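Local coordinates for protein twin-arginine translocation pathway signal (Rhodoferax ferrireducens, PDB 5IM2) that probably serves as the solute-binding component of a TRAP transporter, capturing an organic acid for uptake, and holds a copurified benzoate in its cleft, at residues Gly95-Leu100 with Pro213-Pro218. Numbering follows the deposited sequence.
With BEZ (benzoic acid), chain B.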
loop_
_atom_site.group_PDB
_atom_site.type_symbol
_atom_site.label_atom_id
_atom_site.label_comp_id
_atom_site.label_asym_id
_atom_site.label_seq_id
_atom_site.Cartn_x
_atom_site.Cartn_y
_atom_site.Cartn_z
ATOM N N GLY A 95 -12.471 -15.034 -5.036
ATOM C CA GLY A 95 -11.884 -14.841 -3.729
ATOM C C GLY A 95 -11.908 -13.395 -3.290
ATOM O O GLY A 95 -12.187 -12.469 -4.054
ATOM N N SER A 96 -11.572 -13.211 -2.006
ATOM C CA SER A 96 -11.393 -11.899 -1.399
ATOM C C SER A 96 -9.974 -11.393 -1.619
ATOM O O SER A 96 -9.032 -12.174 -1.796
ATOM C CB SER A 96 -11.642 -11.976 0.103
ATOM O OG SER A 96 -10.552 -12.662 0.696
ATOM N N PRO A 97 -9.749 -10.085 -1.546
ATOM C CA PRO A 97 -8.365 -9.610 -1.679
ATOM C C PRO A 97 -7.417 -10.193 -0.641
ATOM O O PRO A 97 -6.236 -10.431 -0.944
ATOM C CB PRO A 97 -8.506 -8.083 -1.549
ATOM C CG PRO A 97 -9.916 -7.809 -2.050
ATOM C CD PRO A 97 -10.728 -8.978 -1.567
ATOM N N ALA A 98 -7.902 -10.430 0.584
ATOM C CA ALA A 98 -7.079 -11.043 1.613
ATOM C C ALA A 98 -6.536 -12.405 1.204
ATOM O O ALA A 98 -5.535 -12.855 1.779
ATOM C CB ALA A 98 -7.888 -11.192 2.892
ATOM N N GLN A 99 -7.183 -13.086 0.260
ATOM C CA GLN A 99 -6.772 -14.419 -0.183
ATOM C C GLN A 99 -5.716 -14.412 -1.292
ATOM O O GLN A 99 -5.199 -15.485 -1.625
ATOM C CB GLN A 99 -8.012 -15.208 -0.626
ATOM C CG GLN A 99 -8.969 -15.546 0.572
ATOM C CD GLN A 99 -10.449 -15.735 0.159
ATOM O OE1 GLN A 99 -10.766 -15.952 -1.013
ATOM N NE2 GLN A 99 -11.356 -15.656 1.140
ATOM N N LEU A 100 -5.357 -13.245 -1.842
ATOM C CA LEU A 100 -4.422 -13.199 -2.976
ATOM C C LEU A 100 -3.101 -13.863 -2.641
ATOM O O LEU A 100 -2.608 -14.714 -3.400
ATOM C CB LEU A 100 -4.197 -11.755 -3.425
ATOM C CG LEU A 100 -5.313 -11.191 -4.310
ATOM C CD1 LEU A 100 -5.199 -9.683 -4.381
ATOM C CD2 LEU A 100 -5.369 -11.797 -5.721
ATOM N N PRO A 213 -10.921 -4.079 2.521
ATOM C CA PRO A 213 -10.105 -3.826 1.335
ATOM C C PRO A 213 -10.752 -2.844 0.369
ATOM O O PRO A 213 -11.948 -2.554 0.414
ATOM C CB PRO A 213 -9.974 -5.210 0.702
ATOM C CG PRO A 213 -11.213 -5.870 1.065
ATOM C CD PRO A 213 -11.531 -5.422 2.464
ATOM N N LEU A 214 -9.917 -2.361 -0.553
ATOM C CA LEU A 214 -10.320 -1.280 -1.448
ATOM C C LEU A 214 -11.654 -1.532 -2.137
ATOM O O LEU A 214 -12.499 -0.629 -2.105
ATOM C CB LEU A 214 -9.228 -1.049 -2.500
ATOM C CG LEU A 214 -9.491 0.063 -3.539
ATOM C CD1 LEU A 214 -9.344 1.465 -2.935
ATOM C CD2 LEU A 214 -8.571 -0.087 -4.763
ATOM N N PRO A 215 -11.911 -2.692 -2.771
ATOM C CA PRO A 215 -13.133 -2.818 -3.594
ATOM C C PRO A 215 -14.423 -2.733 -2.797
ATOM O O PRO A 215 -15.473 -2.471 -3.401
ATOM C CB PRO A 215 -12.987 -4.198 -4.251
ATOM C CG PRO A 215 -11.553 -4.554 -4.086
ATOM C CD PRO A 215 -11.135 -3.932 -2.795
ATOM N N ALA A 216 -14.365 -2.949 -1.472
ATOM C CA ALA A 216 -15.525 -2.911 -0.596
ATOM C C ALA A 216 -15.962 -1.486 -0.262
ATOM O O ALA A 216 -17.025 -1.302 0.333
ATOM C CB ALA A 216 -15.208 -3.682 0.696
ATOM N N ILE A 217 -15.171 -0.475 -0.614
ATOM C CA ILE A 217 -15.392 0.865 -0.072
ATOM C C ILE A 217 -16.656 1.481 -0.659
ATOM O O ILE A 217 -17.453 2.050 0.100
ATOM C CB ILE A 217 -14.161 1.762 -0.280
ATOM C CG1 ILE A 217 -13.057 1.323 0.689
ATOM C CG2 ILE A 217 -14.482 3.224 -0.002
ATOM C CD1 ILE A 217 -11.721 1.946 0.409
ATOM N N PRO A 218 -16.895 1.393 -1.975
ATOM C CA PRO A 218 -18.134 1.979 -2.522
ATOM C C PRO A 218 -19.415 1.459 -1.879
ATOM O O PRO A 218 -20.295 2.257 -1.520
ATOM C CB PRO A 218 -18.049 1.603 -4.010
ATOM C CG PRO A 218 -16.623 1.525 -4.296
ATOM C CD PRO A 218 -15.973 0.977 -3.058
HETATM C C BEZ B . -6.070 0.670 -0.046
HETATM O O1 BEZ B . -6.110 1.626 0.781
HETATM O O2 BEZ B . -6.623 -0.417 0.245
HETATM C C1 BEZ B . -5.398 0.852 -1.374
HETATM C C2 BEZ B . -5.344 -0.209 -2.273
HETATM C C3 BEZ B . -4.742 -0.005 -3.516
HETATM C C4 BEZ B . -4.191 1.227 -3.823
HETATM C C5 BEZ B . -4.225 2.269 -2.917
HETATM C C6 BEZ B . -4.838 2.078 -1.674
#
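P97 meets P213 and P215 where the two lobes of a TRAP-type periplasmic binding protein come together beside the bound benzoate, an example of apolar rings meeting across a ligand cleft. The two segments share no hydrogen bond. P97 belongs to the loop between strand 83-88 and helix 100-106, in the lobe built on one mixed sheet; P213 and P215 lie just after strand 208-211, an outermost strand of the other lobe's sheet, and lead into helix 217-223. The pyrrolidine of P97 reaches across with its outer carbons, CG lying 3.8 Å from CB of P213, while CB and CD of P97 flank that touch, facing CB and CG of P213 respectively. These two prolines cross at about a right angle. P215 adds a lighter contact from the same segment, its CD standing 4.1 Å from CG of P97, so that this one carbon of P97 touches P213 and P215 alike. Y118 also packs against both P97 and P213, and its hydroxyl is hydrogen-bonded to benzoate and to the backbone N of L214, which ties the proline junction to the ligand site.

On the first segment, S96 N bonds to the side-chain OE1 of Q99 at 3.0 Å, with the donor well above the amide plane, and Q99 N returns a bond to S96 O, closing the turn that contains P97. L214 follows directly after P213 but serves the pocket: with CG anti to the backbone N (chi1 180°), its CD2 comes to 4.0 Å from benzoate C3, while its CB lies 3.8 Å from the carboxylate oxygen O2.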